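Local coordinates for protein putative ABC transporter (Thermobispora bispora, PDB 4PE6) that probably binds a carbohydrate-related solute for an ABC transporter, and in this crystal holds a trihydroxybutanoic acid, at residues 32-44 against 257-269. Numbering follows the deposited sequence. Where two conformers were deposited one is given.
With LTH ((2R,3S)-2,3,4-trihydroxybutanoic acid), chain C.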
loop_
_atom_site.group_PDB
_atom_site.type_symbol
_atom_site.label_atom_id
_atom_site.label_comp_id
_atom_site.label_asym_id
_atom_site.label_seq_id
_atom_site.Cartn_x
_atom_site.Cartn_y
_atom_site.Cartn_z
ATOM N N TRP A 32 -4.936 0.793 5.592
ATOM C CA TRP A 32 -4.524 0.021 4.415
ATOM C C TRP A 32 -3.849 -1.273 4.895
ATOM O O TRP A 32 -4.134 -2.366 4.403
ATOM C CB TRP A 32 -3.601 0.882 3.516
ATOM C CG TRP A 32 -3.179 0.233 2.218
ATOM C CD1 TRP A 32 -3.702 0.463 0.990
ATOM C CD2 TRP A 32 -2.111 -0.719 2.026
ATOM N NE1 TRP A 32 -3.068 -0.320 0.049
ATOM C CE2 TRP A 32 -2.073 -1.032 0.653
ATOM C CE3 TRP A 32 -1.204 -1.346 2.882
ATOM C CZ2 TRP A 32 -1.168 -1.938 0.118
ATOM C CZ3 TRP A 32 -0.304 -2.228 2.368
ATOM C CH2 TRP A 32 -0.272 -2.514 0.979
ATOM N N ARG A 33 -2.970 -1.145 5.885
ATOM C CA ARG A 33 -2.238 -2.288 6.414
ATOM C C ARG A 33 -3.174 -3.250 7.137
ATOM O O ARG A 33 -2.965 -4.456 7.123
ATOM C CB ARG A 33 -1.135 -1.832 7.356
ATOM C CG ARG A 33 0.029 -1.114 6.692
ATOM C CD ARG A 33 0.927 -2.036 5.850
ATOM N NE ARG A 33 1.997 -1.232 5.272
ATOM C CZ ARG A 33 3.307 -1.336 5.550
ATOM N NH1 ARG A 33 3.777 -2.253 6.346
ATOM N NH2 ARG A 33 4.157 -0.499 4.986
ATOM N N GLN A 34 -4.198 -2.696 7.769
ATOM C CA GLN A 34 -5.208 -3.522 8.412
ATOM C C GLN A 34 -6.032 -4.325 7.406
ATOM O O GLN A 34 -6.313 -5.483 7.651
ATOM C CB GLN A 34 -6.067 -2.686 9.343
ATOM C CG GLN A 34 -5.318 -2.471 10.643
ATOM C CD GLN A 34 -5.723 -1.235 11.372
ATOM O OE1 GLN A 34 -6.883 -0.830 11.340
ATOM N NE2 GLN A 34 -4.762 -0.613 12.045
ATOM N N THR A 35 -6.350 -3.742 6.259
ATOM C CA THR A 35 -7.031 -4.487 5.217
ATOM C C THR A 35 -6.076 -5.545 4.645
ATOM O O THR A 35 -6.475 -6.687 4.372
ATOM C CB THR A 35 -7.566 -3.563 4.116
ATOM O OG1 THR A 35 -8.618 -2.753 4.645
ATOM C CG2 THR A 35 -8.112 -4.378 2.947
HETATM N N MSE A 36 -4.807 -5.180 4.489
HETATM C CA MSE A 36 -3.820 -6.117 3.949
HETATM C C MSE A 36 -3.731 -7.359 4.798
HETATM O O MSE A 36 -3.687 -8.467 4.273
HETATM C CB MSE A 36 -2.480 -5.388 3.842
HETATM C CG MSE A 36 -1.372 -6.396 3.661
HETATM SE SE MSE A 36 0.324 -5.450 3.926
HETATM C CE MSE A 36 0.424 -5.932 5.825
ATOM N N ILE A 37 -3.718 -7.188 6.119
ATOM C CA ILE A 37 -3.711 -8.325 7.054
ATOM C C ILE A 37 -5.019 -9.122 7.000
ATOM O O ILE A 37 -5.005 -10.355 6.911
ATOM C CB ILE A 37 -3.405 -7.855 8.501
ATOM C CG1 ILE A 37 -1.956 -7.319 8.565
ATOM C CG2 ILE A 37 -3.642 -8.965 9.523
ATOM C CD1 ILE A 37 -0.889 -8.320 8.184
ATOM N N ALA A 38 -6.130 -8.406 7.016
ATOM C CA ALA A 38 -7.442 -9.049 6.984
ATOM C C ALA A 38 -7.609 -9.928 5.728
ATOM O O ALA A 38 -8.032 -11.073 5.833
ATOM C CB ALA A 38 -8.532 -8.005 7.115
ATOM N N LYS A 39 -7.227 -9.432 4.551
ATOM C CA LYS A 39 -7.329 -10.223 3.327
ATOM C C LYS A 39 -6.418 -11.453 3.365
ATOM O O LYS A 39 -6.833 -12.527 2.941
ATOM C CB LYS A 39 -7.008 -9.371 2.094
ATOM C CG LYS A 39 -7.945 -8.203 1.869
ATOM C CD LYS A 39 -9.357 -8.663 1.536
ATOM C CE LYS A 39 -10.322 -7.489 1.526
ATOM N NZ LYS A 39 -11.511 -7.818 0.708
ATOM N N PHE A 40 -5.186 -11.301 3.876
ATOM C CA PHE A 40 -4.301 -12.434 4.066
ATOM C C PHE A 40 -4.906 -13.471 4.989
ATOM O O PHE A 40 -4.861 -14.659 4.705
ATOM C CB PHE A 40 -2.937 -12.020 4.661
ATOM C CG PHE A 40 -2.078 -13.203 5.035
ATOM C CD1 PHE A 40 -1.395 -13.917 4.051
ATOM C CD2 PHE A 40 -1.991 -13.632 6.347
ATOM C CE1 PHE A 40 -0.607 -15.008 4.388
ATOM C CE2 PHE A 40 -1.220 -14.724 6.692
ATOM C CZ PHE A 40 -0.532 -15.421 5.698
ATOM N N GLU A 41 -5.443 -13.026 6.119
ATOM C CA GLU A 41 -5.952 -13.954 7.103
ATOM C C GLU A 41 -7.197 -14.694 6.590
ATOM O O GLU A 41 -7.340 -15.894 6.805
ATOM C CB GLU A 41 -6.253 -13.229 8.408
ATOM C CG GLU A 41 -5.008 -12.927 9.209
ATOM C CD GLU A 41 -5.292 -12.122 10.464
ATOM O OE1 GLU A 41 -6.301 -11.390 10.495
ATOM O OE2 GLU A 41 -4.477 -12.199 11.402
ATOM N N GLU A 42 -8.073 -13.979 5.901
ATOM C CA GLU A 42 -9.211 -14.619 5.233
ATOM C C GLU A 42 -8.735 -15.650 4.200
ATOM O O GLU A 42 -9.252 -16.751 4.151
ATOM C CB GLU A 42 -10.080 -13.567 4.564
ATOM C CG GLU A 42 -11.194 -14.120 3.697
ATOM C CD GLU A 42 -11.986 -13.021 3.015
ATOM O OE1 GLU A 42 -11.413 -12.255 2.204
ATOM O OE2 GLU A 42 -13.193 -12.952 3.272
ATOM N N ALA A 43 -7.762 -15.295 3.369
ATOM C CA ALA A 43 -7.274 -16.229 2.353
ATOM C C ALA A 43 -6.565 -17.446 2.970
ATOM O O ALA A 43 -6.695 -18.570 2.480
ATOM C CB ALA A 43 -6.342 -15.531 1.383
ATOM N N ALA A 44 -5.805 -17.206 4.035
ATOM C CA ALA A 44 -5.059 -18.266 4.704
ATOM C C ALA A 44 -5.996 -19.262 5.364
ATOM O O ALA A 44 -5.801 -20.476 5.256
ATOM C CB ALA A 44 -4.131 -17.673 5.745
ATOM N N VAL A 257 -6.382 6.742 -5.400
ATOM C CA VAL A 257 -5.461 5.719 -5.920
ATOM C C VAL A 257 -4.530 5.231 -4.796
ATOM O O VAL A 257 -4.058 6.019 -3.979
ATOM C CB VAL A 257 -4.655 6.259 -7.134
ATOM C CG1 VAL A 257 -3.927 7.556 -6.783
ATOM C CG2 VAL A 257 -3.684 5.207 -7.654
HETATM N N MSE A 258 -4.305 3.924 -4.717
HETATM C CA MSE A 258 -3.356 3.341 -3.768
HETATM C C MSE A 258 -2.876 2.043 -4.348
HETATM O O MSE A 258 -3.445 1.516 -5.315
HETATM C CB MSE A 258 -3.983 3.021 -2.389
HETATM C CG MSE A 258 -4.528 4.242 -1.691
HETATM SE SE MSE A 258 -4.917 3.912 0.212
HETATM C CE MSE A 258 -3.064 4.046 0.910
ATOM N N SER A 259 -1.802 1.529 -3.775
ATOM C CA SER A 259 -1.402 0.144 -3.953
ATOM C C SER A 259 -2.492 -0.817 -3.490
ATOM O O SER A 259 -3.458 -0.413 -2.795
ATOM C CB SER A 259 -0.109 -0.125 -3.184
ATOM O OG SER A 259 -0.298 0.142 -1.794
ATOM N N ASP A 260 -2.292 -2.084 -3.836
ATOM C CA ASP A 260 -3.223 -3.178 -3.551
ATOM C C ASP A 260 -2.890 -3.854 -2.241
ATOM O O ASP A 260 -1.838 -4.480 -2.122
ATOM C CB ASP A 260 -3.140 -4.201 -4.694
ATOM C CG ASP A 260 -4.022 -5.426 -4.490
ATOM O OD1 ASP A 260 -5.042 -5.383 -3.759
ATOM O OD2 ASP A 260 -3.693 -6.456 -5.102
ATOM N N PRO A 261 -3.780 -3.733 -1.230
ATOM C CA PRO A 261 -3.534 -4.432 0.028
ATOM C C PRO A 261 -3.429 -5.941 -0.140
ATOM O O PRO A 261 -2.735 -6.588 0.639
ATOM C CB PRO A 261 -4.759 -4.077 0.895
ATOM C CG PRO A 261 -5.310 -2.841 0.294
ATOM C CD PRO A 261 -5.011 -2.931 -1.181
ATOM N N ALA A 262 -4.107 -6.491 -1.149
ATOM C CA ALA A 262 -4.076 -7.898 -1.418
ATOM C C ALA A 262 -2.798 -8.391 -2.097
ATOM O O ALA A 262 -2.727 -9.521 -2.529
ATOM C CB ALA A 262 -5.327 -8.319 -2.200
ATOM N N GLN A 263 -1.759 -7.563 -2.161
ATOM C CA GLN A 263 -0.438 -8.109 -2.388
ATOM C C GLN A 263 -0.104 -9.219 -1.395
ATOM O O GLN A 263 0.639 -10.130 -1.736
ATOM C CB GLN A 263 0.622 -7.049 -2.301
ATOM C CG GLN A 263 0.689 -6.128 -3.501
ATOM C CD GLN A 263 1.632 -4.985 -3.231
ATOM O OE1 GLN A 263 2.804 -5.063 -3.572
ATOM N NE2 GLN A 263 1.126 -3.911 -2.591
ATOM N N SER A 264 -0.650 -9.149 -0.174
ATOM C CA SER A 264 -0.431 -10.195 0.792
ATOM C C SER A 264 -1.011 -11.554 0.357
ATOM O O SER A 264 -0.445 -12.616 0.668
ATOM C CB SER A 264 -1.005 -9.795 2.163
ATOM O OG SER A 264 -2.412 -9.621 2.070
ATOM N N VAL A 265 -2.157 -11.510 -0.311
ATOM C CA VAL A 265 -2.808 -12.717 -0.776
ATOM C C VAL A 265 -2.038 -13.266 -1.975
ATOM O O VAL A 265 -1.812 -14.459 -2.086
ATOM C CB VAL A 265 -4.250 -12.430 -1.197
ATOM C CG1 VAL A 265 -4.873 -13.665 -1.791
ATOM C CG2 VAL A 265 -5.082 -11.954 -0.008
ATOM N N ALA A 266 -1.633 -12.383 -2.871
ATOM C CA ALA A 266 -0.788 -12.806 -3.994
ATOM C C ALA A 266 0.527 -13.414 -3.489
ATOM O O ALA A 266 1.028 -14.367 -4.057
ATOM C CB ALA A 266 -0.509 -11.632 -4.922
ATOM N N ALA A 267 1.089 -12.848 -2.420
ATOM C CA ALA A 267 2.325 -13.375 -1.828
ATOM C C ALA A 267 2.107 -14.784 -1.251
ATOM O O ALA A 267 2.972 -15.638 -1.359
ATOM C CB ALA A 267 2.835 -12.429 -0.757
ATOM N N LEU A 268 0.933 -15.021 -0.667
ATOM C CA LEU A 268 0.566 -16.357 -0.188
ATOM C C LEU A 268 0.594 -17.365 -1.339
ATOM O O LEU A 268 1.144 -18.456 -1.202
ATOM C CB LEU A 268 -0.840 -16.323 0.425
ATOM C CG LEU A 268 -1.491 -17.634 0.849
ATOM C CD1 LEU A 268 -0.653 -18.371 1.871
ATOM C CD2 LEU A 268 -2.898 -17.401 1.365
ATOM N N TRP A 269 -0.032 -17.016 -2.460
ATOM C CA TRP A 269 -0.070 -17.919 -3.616
ATOM C C TRP A 269 1.320 -18.127 -4.192
ATOM O O TRP A 269 1.685 -19.244 -4.532
ATOM C CB TRP A 269 -1.029 -17.436 -4.693
ATOM C CG TRP A 269 -2.466 -17.354 -4.201
ATOM C CD1 TRP A 269 -3.286 -16.285 -4.289
ATOM C CD2 TRP A 269 -3.214 -18.381 -3.544
ATOM N NE1 TRP A 269 -4.515 -16.568 -3.731
ATOM C CE2 TRP A 269 -4.492 -17.844 -3.250
ATOM C CE3 TRP A 269 -2.933 -19.701 -3.170
ATOM C CZ2 TRP A 269 -5.492 -18.582 -2.610
ATOM C CZ3 TRP A 269 -3.940 -20.452 -2.554
ATOM C CH2 TRP A 269 -5.199 -19.874 -2.258
HETATM O O1 LTH C . -0.255 2.456 2.584
HETATM C C1 LTH C . 0.617 1.603 2.991
HETATM O O LTH C . 0.830 1.279 4.178
HETATM C C2 LTH C . 1.426 0.824 1.925
HETATM O O2 LTH C . 2.399 -0.053 2.548
HETATM C C3 LTH C . 2.182 1.753 0.997
HETATM O O3 LTH C . 3.073 2.571 1.752
HETATM C C4 LTH C . 3.012 0.906 0.012
HETATM O O4 LTH C . 2.052 0.180 -0.800
#
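Trp-32 lies between Pro-261 and the bound trihydroxybutanoic acid, and its indole suits the place by offering two flat faces and one N-H. With CG anti to the backbone N (chi1 -176°), the ring extends toward 257-269. CB and CG pass ligand O1 and the CE of selenomethionine Met-258, and CD1 meets that CE at 3.6 Å. NE1 donates almost straight (171°) to Ser-259 O at 2.9 Å; the acceptor lies in the indole plane, while NE1 stands well above the carbonyl plane. Across one face, Pro-261 CG makes a CH-pi contact 3.7 Å from the five-membered ring centroid; over the opposite face, CD2 meets ligand C1, and CE3 and CZ3 pack on ligand C2. CE2 and CZ2 run beside Ser-259 OG, which donates to ligand O4 at 2.6 Å; CH2, the tip, nears both OG and C2. Arg-33 NE hydrogen-bonds to carboxylate O and hydroxyl O2, a positive charge that would suit the acid. Farther along, short Ser-264 donates from OG to Met-36 O at 2.8 Å. Small Ala-43 admits Val-265 and Leu-268. Helix segments 32-44 and 263-269 run at 36°, Phe-40 and Ala-267 touching Leu-86 of strand 84-88, while strand 255-258 leads into the ligand pocket beside Trp-131 of helix 128-142.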